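PDB 1QYD: bifunctional pinoresinol-lariciresinol reductase 1, which reduces pinoresinol to lariciresinol and lariciresinol on to secoisolariciresinol in lignan biosynthesis, taking the hydride from NADPH. Local coordinates for residues D180-Y185 / L244-I249. Numbering follows the deposited sequence.
Sequences DKVLIY and LDKIYI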
ATOM      1  N   ASP A 180      -5.143  24.047 -29.280  1.00 50.67           N
ATOM      2  CA  ASP A 180      -6.021  23.275 -30.173  1.00 46.98           C
ATOM      3  C   ASP A 180      -7.120  22.523 -29.430  1.00 43.27           C
ATOM      4  O   ASP A 180      -8.245  23.007 -29.461  1.00 47.26           O
ATOM      5  CB  ASP A 180      -5.267  22.214 -31.046  1.00 49.80           C
ATOM      6  CG  ASP A 180      -4.305  22.706 -32.129  1.00 50.34           C
ATOM      7  OD1 ASP A 180      -4.457  22.306 -33.286  1.00 45.91           O
ATOM      8  OD2 ASP A 180      -3.386  23.464 -31.810  1.00 52.59           O
ATOM      9  N   LYS A 181      -6.872  21.391 -28.740  1.00 38.84           N
ATOM     10  CA  LYS A 181      -7.902  20.592 -28.073  1.00 35.56           C
ATOM     11  C   LYS A 181      -7.983  20.759 -26.574  1.00 35.71           C
ATOM     12  O   LYS A 181      -7.114  21.359 -25.941  1.00 37.10           O
ATOM     13  CB  LYS A 181      -7.704  19.108 -28.245  1.00 35.66           C
ATOM     14  CG  LYS A 181      -7.679  18.541 -29.634  1.00 42.96           C
ATOM     15  CD  LYS A 181      -6.655  17.409 -29.599  1.00 41.69           C
ATOM     16  CE  LYS A 181      -5.234  17.980 -29.567  1.00 36.46           C
ATOM     17  NZ  LYS A 181      -4.295  16.877 -29.556  1.00 38.52           N
ATOM     18  N   VAL A 182      -9.064  20.162 -26.056  1.00 30.97           N
ATOM     19  CA  VAL A 182      -9.319  19.985 -24.641  1.00 32.04           C
ATOM     20  C   VAL A 182     -10.325  18.864 -24.559  1.00 28.73           C
ATOM     21  O   VAL A 182     -11.349  18.888 -25.243  1.00 31.89           O
ATOM     22  CB  VAL A 182      -9.968  21.197 -23.876  1.00 37.67           C
ATOM     23  CG1 VAL A 182      -8.869  22.100 -23.328  1.00 39.31           C
ATOM     24  CG2 VAL A 182     -10.908  21.975 -24.784  1.00 41.45           C
ATOM     25  N   LEU A 183     -10.015  17.847 -23.756  1.00 25.64           N
ATOM     26  CA  LEU A 183     -10.946  16.758 -23.512  1.00 24.36           C
ATOM     27  C   LEU A 183     -11.853  17.221 -22.363  1.00 25.40           C
ATOM     28  O   LEU A 183     -11.339  17.744 -21.366  1.00 20.36           O
ATOM     29  CB  LEU A 183     -10.128  15.514 -23.152  1.00 23.35           C
ATOM     30  CG  LEU A 183     -10.655  14.064 -23.374  1.00 29.55           C
ATOM     31  CD1 LEU A 183      -9.621  13.253 -24.171  1.00 22.65           C
ATOM     32  CD2 LEU A 183     -10.831  13.331 -22.049  1.00 24.43           C
ATOM     33  N   ILE A 184     -13.201  17.167 -22.517  1.00 25.19           N
ATOM     34  CA  ILE A 184     -14.122  17.519 -21.428  1.00 25.21           C
ATOM     35  C   ILE A 184     -14.844  16.270 -20.926  1.00 26.70           C
ATOM     36  O   ILE A 184     -15.113  15.297 -21.622  1.00 26.86           O
ATOM     37  CB  ILE A 184     -15.194  18.597 -21.856  1.00 22.93           C
ATOM     38  CG1 ILE A 184     -14.551  19.919 -22.252  1.00 19.57           C
ATOM     39  CG2 ILE A 184     -16.096  18.913 -20.669  1.00 26.50           C
ATOM     40  CD1 ILE A 184     -15.506  21.136 -22.287  1.00  9.51           C
ATOM     41  N   TYR A 185     -15.130  16.274 -19.636  1.00 27.17           N
ATOM     42  CA  TYR A 185     -15.713  15.122 -19.012  1.00 26.81           C
ATOM     43  C   TYR A 185     -17.210  15.321 -18.950  1.00 26.33           C
ATOM     44  O   TYR A 185     -17.790  16.059 -18.154  1.00 30.62           O
ATOM     45  CB  TYR A 185     -15.043  14.967 -17.640  1.00 21.74           C
ATOM     46  CG  TYR A 185     -13.525  14.847 -17.831  1.00 20.61           C
ATOM     47  CD1 TYR A 185     -12.685  15.895 -17.425  1.00 20.31           C
ATOM     48  CD2 TYR A 185     -12.987  13.730 -18.485  1.00 12.90           C
ATOM     49  CE1 TYR A 185     -11.320  15.846 -17.696  1.00 13.79           C
ATOM     50  CE2 TYR A 185     -11.630  13.663 -18.742  1.00  9.91           C
ATOM     51  CZ  TYR A 185     -10.812  14.726 -18.359  1.00 16.17           C
ATOM     52  OH  TYR A 185      -9.481  14.717 -18.727  1.00 18.05           O
ATOM     53  N   LEU A 244     -10.754  26.923 -28.267  1.00 37.72           N
ATOM     54  CA  LEU A 244     -10.368  25.545 -28.420  1.00 29.33           C
ATOM     55  C   LEU A 244     -11.473  24.655 -28.994  1.00 28.45           C
ATOM     56  O   LEU A 244     -12.663  24.967 -29.065  1.00 21.42           O
ATOM     57  CB  LEU A 244      -9.924  25.081 -27.059  1.00 25.87           C
ATOM     58  CG  LEU A 244      -8.519  25.306 -26.490  1.00 28.36           C
ATOM     59  CD1 LEU A 244      -7.834  26.559 -26.974  1.00 28.24           C
ATOM     60  CD2 LEU A 244      -8.710  25.361 -24.985  1.00 31.64           C
ATOM     61  N   ASP A 245     -10.977  23.511 -29.449  1.00 29.83           N
ATOM     62  CA  ASP A 245     -11.761  22.494 -30.092  1.00 33.81           C
ATOM     63  C   ASP A 245     -11.945  21.292 -29.180  1.00 34.14           C
ATOM     64  O   ASP A 245     -11.158  20.358 -29.006  1.00 32.41           O
ATOM     65  CB  ASP A 245     -11.060  22.133 -31.403  1.00 39.90           C
ATOM     66  CG  ASP A 245     -11.123  23.240 -32.452  1.00 42.15           C
ATOM     67  OD1 ASP A 245     -10.357  24.204 -32.384  1.00 43.75           O
ATOM     68  OD2 ASP A 245     -11.952  23.129 -33.347  1.00 47.21           O
ATOM     69  N   LYS A 246     -13.136  21.460 -28.625  1.00 33.39           N
ATOM     70  CA  LYS A 246     -13.790  20.607 -27.655  1.00 35.93           C
ATOM     71  C   LYS A 246     -14.218  19.236 -28.145  1.00 36.75           C
ATOM     72  O   LYS A 246     -14.683  19.090 -29.273  1.00 40.91           O
ATOM     73  CB  LYS A 246     -14.984  21.382 -27.122  1.00 32.63           C
ATOM     74  CG  LYS A 246     -14.483  22.667 -26.505  1.00 25.28           C
ATOM     75  CD  LYS A 246     -15.626  23.469 -25.967  1.00 28.95           C
ATOM     76  CE  LYS A 246     -15.511  24.890 -26.491  1.00 27.74           C
ATOM     77  NZ  LYS A 246     -14.202  25.440 -26.206  1.00 25.37           N
ATOM     78  N   ILE A 247     -14.089  18.218 -27.280  1.00 37.47           N
ATOM     79  CA  ILE A 247     -14.344  16.839 -27.685  1.00 38.81           C
ATOM     80  C   ILE A 247     -15.433  16.137 -26.856  1.00 39.88           C
ATOM     81  O   ILE A 247     -16.378  15.583 -27.438  1.00 41.67           O
ATOM     82  CB  ILE A 247     -13.010  16.026 -27.609  1.00 38.61           C
ATOM     83  CG1 ILE A 247     -11.738  16.827 -27.957  1.00 35.57           C
ATOM     84  CG2 ILE A 247     -13.155  14.896 -28.616  1.00 37.46           C
ATOM     85  CD1 ILE A 247     -11.463  17.225 -29.423  1.00 37.69           C
ATOM     86  N   TYR A 248     -15.339  16.205 -25.505  1.00 36.34           N
ATOM     87  CA  TYR A 248     -16.232  15.620 -24.491  1.00 33.59           C
ATOM     88  C   TYR A 248     -16.190  14.090 -24.409  1.00 37.10           C
ATOM     89  O   TYR A 248     -16.079  13.394 -25.421  1.00 41.41           O
ATOM     90  CB  TYR A 248     -17.711  16.044 -24.696  1.00 29.87           C
ATOM     91  CG  TYR A 248     -17.991  17.554 -24.692  1.00 25.45           C
ATOM     92  CD1 TYR A 248     -17.571  18.317 -25.778  1.00 28.91           C
ATOM     93  CD2 TYR A 248     -18.639  18.209 -23.636  1.00 24.47           C
ATOM     94  CE1 TYR A 248     -17.776  19.697 -25.827  1.00 27.24           C
ATOM     95  CE2 TYR A 248     -18.853  19.602 -23.671  1.00 23.61           C
ATOM     96  CZ  TYR A 248     -18.411  20.334 -24.777  1.00 22.09           C
ATOM     97  OH  TYR A 248     -18.566  21.701 -24.884  1.00 28.04           O
ATOM     98  N   ILE A 249     -16.253  13.518 -23.189  1.00 36.75           N
ATOM     99  CA  ILE A 249     -16.143  12.077 -22.968  1.00 32.89           C
ATOM    100  C   ILE A 249     -17.041  11.597 -21.825  1.00 31.55           C
ATOM    101  O   ILE A 249     -17.422  12.433 -21.026  1.00 27.76           O
ATOM    102  CB  ILE A 249     -14.643  11.803 -22.733  1.00 29.99           C
ATOM    103  CG1 ILE A 249     -14.404  10.371 -23.114  1.00 31.19           C
ATOM    104  CG2 ILE A 249     -14.208  12.071 -21.298  1.00 36.44           C
ATOM    105  CD1 ILE A 249     -12.919  10.002 -23.272  1.00 41.12           C
TER
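Ile-184 lies against one face of the Tyr-248 ring, the two side chains side by side and pointing the same way. CB of Ile-184 makes a CH-pi contact 4.2 Å from the ring centroid and displaced toward the rim, while CD1, with CG1 anti to the carbonyl carbon (chi1 -62°), reaches CE2 and CZ. A beta-branched chain suits this place because two branches spread over the flat ring; an alanine in place of Tyr-248 would probably leave CG2 and CD1 of Ile-184 without that cover.

Other apolar contacts follow along the pair. The two methyls of Val-182 serve two partners: CG1 meets CD2 of Leu-244 at 3.7 Å, the two side chains crossing at about a right angle, and CG2 meets CG of Lys-246. Near the far end, branched Ile-249 sets one methyl, CG2, against both CD2 of the Tyr-185 ring, at 3.5 Å, and CD2 of Leu-183.

The backbones run in broadly the same direction, about 31° apart, and are sparsely bonded. Asp-245 N donates to Asp-180 O at 2.8 Å, nearly straight at 169°; the bonds from Ile-247 N to Val-182 O and from Ile-249 N to Ile-184 O are weak and bent.

Among polar side chains, Lys-246 NZ bonds Leu-244 O at 3.3 Å from above the carbonyl plane and forms a salt bridge with Glu-237, a use for its long, bendable chain. Tyr-185 OH bonds Ala-169 O.

With two backbones side by side but so loosely bonded, cohesion probably owes much to apolar side chains, of which Val-182, Ile-184 and Leu-244 also touch helix 229-241.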